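Local atomic coordinates of potential RNA-dependent RNA polymerase (Human picobirnavirus, PDB entry 5I62), a protein that probably catalyses template-directed RNA synthesis from ribonucleoside triphosphates, in both transcription and genome replication of a double-stranded RNA virus. Residues S57-T60 / L65-F68; Q394-T397 / W402-T405. All coordinates share one frame; numbering follows the deposited sequence.

Interaction 1 of 2, residues S57-T60 / L65-F68; sequences SIDT and LMEF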
ATOM      1  N   SER A  57     -12.933   5.989 -28.127  1.00 30.97           N
ATOM      2  CA  SER A  57     -13.021   5.018 -29.207  1.00 32.62           C
ATOM      3  C   SER A  57     -13.158   3.573 -28.722  1.00 37.83           C
ATOM      4  O   SER A  57     -13.567   2.708 -29.506  1.00 36.86           O
ATOM      5  CB  SER A  57     -11.793   5.165 -30.105  1.00 34.94           C
ATOM      6  OG  SER A  57     -10.636   4.635 -29.480  1.00 34.94           O
ATOM      7  N   ILE A  58     -12.812   3.278 -27.467  1.00 34.40           N
ATOM      8  CA  ILE A  58     -12.955   1.905 -26.974  1.00 34.28           C
ATOM      9  C   ILE A  58     -14.330   1.613 -26.394  1.00 31.73           C
ATOM     10  O   ILE A  58     -14.593   0.464 -26.021  1.00 29.52           O
ATOM     11  CB  ILE A  58     -11.932   1.557 -25.873  1.00 34.88           C
ATOM     12  CG1 ILE A  58     -12.214   2.406 -24.635  1.00 35.95           C
ATOM     13  CG2 ILE A  58     -10.518   1.755 -26.363  1.00 36.82           C
ATOM     14  CD1 ILE A  58     -11.376   2.098 -23.419  1.00 33.07           C
ATOM     15  N   ASP A  59     -15.206   2.621 -26.289  1.00 33.33           N
ATOM     16  CA  ASP A  59     -16.472   2.430 -25.590  1.00 33.25           C
ATOM     17  C   ASP A  59     -17.337   1.373 -26.254  1.00 38.14           C
ATOM     18  O   ASP A  59     -18.138   0.709 -25.579  1.00 31.61           O
ATOM     19  CB  ASP A  59     -17.268   3.731 -25.512  1.00 31.27           C
ATOM     20  CG  ASP A  59     -18.409   3.645 -24.513  1.00 40.24           C
ATOM     21  OD1 ASP A  59     -18.223   2.989 -23.470  1.00 43.93           O
ATOM     22  OD2 ASP A  59     -19.502   4.197 -24.772  1.00 49.04           O
ATOM     23  N   THR A  60     -17.224   1.225 -27.571  1.00 31.43           N
ATOM     24  CA  THR A  60     -18.092   0.268 -28.241  1.00 40.25           C
ATOM     25  C   THR A  60     -17.686  -1.166 -27.922  1.00 37.47           C
ATOM     26  O   THR A  60     -18.535  -1.986 -27.568  1.00 35.20           O
ATOM     27  CB  THR A  60     -18.107   0.531 -29.743  1.00 40.05           C
ATOM     28  OG1 THR A  60     -18.841   1.734 -29.982  1.00 47.60           O
ATOM     29  CG2 THR A  60     -18.793  -0.615 -30.468  1.00 43.12           C
ATOM     30  N   LEU A  65     -14.665  -1.084 -19.635  1.00 21.34           N
ATOM     31  CA  LEU A  65     -13.368  -0.416 -19.493  1.00 20.74           C
ATOM     32  C   LEU A  65     -13.543   1.096 -19.504  1.00 22.91           C
ATOM     33  O   LEU A  65     -12.861   1.816 -18.761  1.00 21.52           O
ATOM     34  CB  LEU A  65     -12.402  -0.849 -20.596  1.00 20.69           C
ATOM     35  CG  LEU A  65     -11.016  -0.175 -20.542  1.00 23.20           C
ATOM     36  CD1 LEU A  65     -10.329  -0.385 -19.191  1.00 18.18           C
ATOM     37  CD2 LEU A  65     -10.120  -0.658 -21.655  1.00 26.25           C
ATOM     38  N   MET A  66     -14.463   1.592 -20.340  1.00 22.86           N
ATOM     39  CA  MET A  66     -14.777   3.017 -20.349  1.00 25.12           C
ATOM     40  C   MET A  66     -15.385   3.454 -19.021  1.00 25.38           C
ATOM     41  O   MET A  66     -15.059   4.532 -18.509  1.00 24.89           O
ATOM     42  CB  MET A  66     -15.716   3.343 -21.513  1.00 28.90           C
ATOM     43  CG  MET A  66     -16.032   4.836 -21.703  1.00 31.82           C
ATOM     44  SD  MET A  66     -14.576   5.884 -22.004  1.00 43.27           S
ATOM     45  CE  MET A  66     -13.773   4.975 -23.277  1.00 30.99           C
ATOM     46  N   GLU A  67     -16.271   2.633 -18.445  1.00 22.88           N
ATOM     47  CA  GLU A  67     -16.822   2.951 -17.127  1.00 24.54           C
ATOM     48  C   GLU A  67     -15.728   3.034 -16.079  1.00 22.22           C
ATOM     49  O   GLU A  67     -15.758   3.911 -15.210  1.00 23.74           O
ATOM     50  CB  GLU A  67     -17.839   1.905 -16.689  1.00 27.88           C
ATOM     51  CG  GLU A  67     -19.119   1.894 -17.462  1.00 33.07           C
ATOM     52  CD  GLU A  67     -19.708   0.486 -17.537  1.00 39.07           C
ATOM     53  OE1 GLU A  67     -20.274   0.123 -18.596  1.00 40.71           O
ATOM     54  OE2 GLU A  67     -19.566  -0.273 -16.545  1.00 42.65           O
ATOM     55  N   PHE A  68     -14.785   2.091 -16.120  1.00 20.41           N
ATOM     56  CA  PHE A  68     -13.643   2.083 -15.209  1.00 20.36           C
ATOM     57  C   PHE A  68     -12.821   3.356 -15.362  1.00 21.12           C
ATOM     58  O   PHE A  68     -12.479   4.010 -14.373  1.00 21.03           O
ATOM     59  CB  PHE A  68     -12.824   0.827 -15.505  1.00 20.91           C
ATOM     60  CG  PHE A  68     -11.431   0.801 -14.919  1.00 23.13           C
ATOM     61  CD1 PHE A  68     -11.215   0.413 -13.609  1.00 21.73           C
ATOM     62  CD2 PHE A  68     -10.334   1.058 -15.723  1.00 20.98           C
ATOM     63  CE1 PHE A  68      -9.924   0.331 -13.094  1.00 19.54           C
ATOM     64  CE2 PHE A  68      -9.044   0.979 -15.213  1.00 21.83           C
ATOM     65  CZ  PHE A  68      -8.848   0.608 -13.889  1.00 16.51           C
TER
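I58 packs closely on M66: I58 CG1 lies 3.3 Å from M66 CE, a close approach for two carbons. The methionine reaches that spot by folding. Its CG stands opposite the backbone N, but bends at chi2 (59°) and chi3 (49°) curl the chain, so that the terminal methyl rather than the sulfur faces the isoleucine, and the two side chains run obliquely past each other. I58 presents its longer branch to the helix: chi1 of 66° sets CG1 between the backbone N and the carbonyl carbon, and the extended chi2 carries CD1 on to L65. There CD1 meets one leucine methyl, CD2, at 3.5 Å, the side chains crossing at about a right angle. All three of these residues are buried; L459 covers I58, P458 lies against L65, and Y52 and L55 of helix 44-55 pack on M66.

Toward D59 the contact is more open and polar, with less surface buried than at I58 and no hydrogen bond across the segments. This partly exposed residue lays its carboxylate across the root of the methionine chain, with OD1 3.2 Å from M66 CB and 3.4 Å from M66 CG. At the exposed start of the connection, S57 turns away from the helix, and its OG is hydrogen-bonded to K54 O. The arrangement is that of a short helix-helix connection: a short connecting loop between helices 44-55 and 63-73 folds back so that its isoleucine packs on the first turn of the second helix.

Interaction 2 of 2, residues Q394-T397 / W402-T405; sequences QDCT and WHHT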
ATOM      1  N   GLN A 394     -18.447 -11.014 -15.831  1.00 23.43           N
ATOM      2  CA  GLN A 394     -17.463 -11.026 -16.912  1.00 22.68           C
ATOM      3  C   GLN A 394     -16.234 -10.164 -16.670  1.00 22.94           C
ATOM      4  O   GLN A 394     -15.258 -10.298 -17.417  1.00 21.49           O
ATOM      5  CB  GLN A 394     -18.085 -10.576 -18.244  1.00 27.56           C
ATOM      6  CG  GLN A 394     -19.386 -11.279 -18.660  1.00 34.01           C
ATOM      7  CD  GLN A 394     -20.613 -10.667 -17.999  1.00 40.88           C
ATOM      8  OE1 GLN A 394     -20.536  -9.604 -17.348  1.00 46.68           O
ATOM      9  NE2 GLN A 394     -21.764 -11.333 -18.162  1.00 47.80           N
ATOM     10  N   ASP A 395     -16.244  -9.276 -15.681  1.00 20.16           N
ATOM     11  CA  ASP A 395     -15.063  -8.452 -15.467  1.00 21.99           C
ATOM     12  C   ASP A 395     -14.881  -8.182 -13.979  1.00 22.34           C
ATOM     13  O   ASP A 395     -15.725  -8.531 -13.154  1.00 21.24           O
ATOM     14  CB  ASP A 395     -15.139  -7.169 -16.314  1.00 20.13           C
ATOM     15  CG  ASP A 395     -16.294  -6.256 -15.919  1.00 26.17           C
ATOM     16  OD1 ASP A 395     -16.524  -6.021 -14.716  1.00 25.30           O
ATOM     17  OD2 ASP A 395     -16.984  -5.767 -16.840  1.00 29.80           O
ATOM     18  N   CYS A 396     -13.755  -7.552 -13.644  1.00 20.68           N
ATOM     19  CA  CYS A 396     -13.483  -7.215 -12.256  1.00 19.87           C
ATOM     20  C   CYS A 396     -12.445  -6.106 -12.216  1.00 21.33           C
ATOM     21  O   CYS A 396     -11.776  -5.818 -13.208  1.00 18.32           O
ATOM     22  CB  CYS A 396     -13.005  -8.441 -11.457  1.00 17.71           C
ATOM     23  SG  CYS A 396     -11.440  -9.132 -12.054  1.00 24.14           S
ATOM     24  N   THR A 397     -12.340  -5.475 -11.060  1.00 17.96           N
ATOM     25  CA  THR A 397     -11.272  -4.521 -10.807  1.00 19.40           C
ATOM     26  C   THR A 397     -10.553  -4.973  -9.555  1.00 19.94           C
ATOM     27  O   THR A 397     -11.192  -5.392  -8.586  1.00 24.44           O
ATOM     28  CB  THR A 397     -11.802  -3.089 -10.646  1.00 22.81           C
ATOM     29  OG1 THR A 397     -12.770  -3.069  -9.589  1.00 31.02           O
ATOM     30  CG2 THR A 397     -12.470  -2.616 -11.930  1.00 21.48           C
ATOM     31  N   TRP A 402      -8.327  -3.099 -14.386  1.00 17.21           N
ATOM     32  CA  TRP A 402      -9.520  -3.727 -14.943  1.00 16.18           C
ATOM     33  C   TRP A 402      -9.125  -5.006 -15.664  1.00 16.29           C
ATOM     34  O   TRP A 402      -8.105  -5.052 -16.352  1.00 17.82           O
ATOM     35  CB  TRP A 402     -10.189  -2.751 -15.902  1.00 16.44           C
ATOM     36  CG  TRP A 402     -11.325  -3.225 -16.751  1.00 20.74           C
ATOM     37  CD1 TRP A 402     -12.650  -3.115 -16.469  1.00 19.95           C
ATOM     38  CD2 TRP A 402     -11.240  -3.789 -18.070  1.00 17.61           C
ATOM     39  NE1 TRP A 402     -13.398  -3.594 -17.515  1.00 20.98           N
ATOM     40  CE2 TRP A 402     -12.556  -4.018 -18.507  1.00 21.27           C
ATOM     41  CE3 TRP A 402     -10.175  -4.130 -18.911  1.00 19.45           C
ATOM     42  CZ2 TRP A 402     -12.844  -4.577 -19.751  1.00 21.75           C
ATOM     43  CZ3 TRP A 402     -10.460  -4.690 -20.146  1.00 21.30           C
ATOM     44  CH2 TRP A 402     -11.789  -4.893 -20.557  1.00 21.77           C
ATOM     45  N   HIS A 403      -9.915  -6.053 -15.470  1.00 19.63           N
ATOM     46  CA  HIS A 403      -9.734  -7.311 -16.182  1.00 19.98           C
ATOM     47  C   HIS A 403     -11.078  -7.744 -16.749  1.00 19.22           C
ATOM     48  O   HIS A 403     -12.126  -7.470 -16.169  1.00 19.89           O
ATOM     49  CB  HIS A 403      -9.202  -8.431 -15.283  1.00 19.56           C
ATOM     50  CG  HIS A 403      -8.011  -8.066 -14.450  1.00 17.91           C
ATOM     51  ND1 HIS A 403      -6.752  -8.562 -14.706  1.00 17.21           N
ATOM     52  CD2 HIS A 403      -7.895  -7.313 -13.332  1.00 17.03           C
ATOM     53  CE1 HIS A 403      -5.907  -8.114 -13.796  1.00 17.09           C
ATOM     54  NE2 HIS A 403      -6.572  -7.341 -12.957  1.00 17.62           N
ATOM     55  N   HIS A 404     -11.036  -8.446 -17.874  1.00 22.15           N
ATOM     56  CA  HIS A 404     -12.249  -8.909 -18.516  1.00 20.29           C
ATOM     57  C   HIS A 404     -12.012 -10.294 -19.090  1.00 20.06           C
ATOM     58  O   HIS A 404     -10.970 -10.544 -19.705  1.00 19.94           O
ATOM     59  CB  HIS A 404     -12.685  -7.941 -19.616  1.00 22.81           C
ATOM     60  CG  HIS A 404     -14.086  -8.150 -20.082  1.00 24.54           C
ATOM     61  ND1 HIS A 404     -14.467  -9.259 -20.801  1.00 23.57           N
ATOM     62  CD2 HIS A 404     -15.199  -7.390 -19.944  1.00 24.15           C
ATOM     63  CE1 HIS A 404     -15.756  -9.180 -21.079  1.00 24.52           C
ATOM     64  NE2 HIS A 404     -16.223  -8.054 -20.572  1.00 26.84           N
ATOM     65  N   THR A 405     -12.985 -11.188 -18.892  1.00 21.39           N
ATOM     66  CA  THR A 405     -12.803 -12.568 -19.332  1.00 24.15           C
ATOM     67  C   THR A 405     -12.560 -12.654 -20.840  1.00 21.30           C
ATOM     68  O   THR A 405     -11.873 -13.570 -21.307  1.00 25.14           O
ATOM     69  CB  THR A 405     -14.002 -13.430 -18.906  1.00 24.53           C
ATOM     70  OG1 THR A 405     -13.687 -14.809 -19.113  1.00 24.09           O
ATOM     71  CG2 THR A 405     -15.289 -13.063 -19.681  1.00 23.57           C
TER
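Strands 395-398 and 401-404 pair as an antiparallel beta hairpin, two strands of a three-stranded sheet, with Q394 and T405 just beyond the paired residues; its place in the chain, after the palm strands, is consistent with the motif E hairpin of viral RNA-dependent RNA polymerases. C396 and H403 form the hydrogen-bonded pair, with C396 N to H403 O at 3.0 Å and H403 N to C396 O at 2.9 Å; the non-hydrogen-bonded pairs D395-H404 and T397-W402 flank it. T405 N donates an almost straight bond to Q394 O (2.9 Å, 172°). That oxygen sits over the centre of the H404 ring, 3.5 Å above its plane. D395 CB approaches the ring obliquely, 3.6 Å from H404 CD2, while the D395 carboxylate is turned 57° from the ring plane and bonds Y390 and T64. C396 SG sits between the backbone N and the carbonyl carbon (chi1 63°), which brings it 4.0 Å from H403 CB and oblique to the H403 ring.

C396 and H403 face helix 237-250, C396 also touching V257 and C259 of strand 257-261, while H403 ND1 bonds C413 O. T397, W402 and H404 meet helix 63-73, and backbone bonds between W402 and V416 add strand 416-417.

Following the chain from its N terminus, interaction 1 comes first: residues 57-60 and 65-68 meet across four intervening residues, closing the short connection that leads from helix 44-55 into helix 63-73. More than 300 residues later, interaction 2 closes the hairpin turn between strands 395-398 and 401-404, again with four residues between its segments. The two closures are therefore in series, neither nested nor crossed. In space their centres lie about 13 Å apart and they share a border, where F68 CD1 packs 3.7 Å from T397 CG2 and F68 CZ lies 3.8 Å from W402 N. Helix 63-73 thus brings an N-terminal part of the chain against the later hairpin.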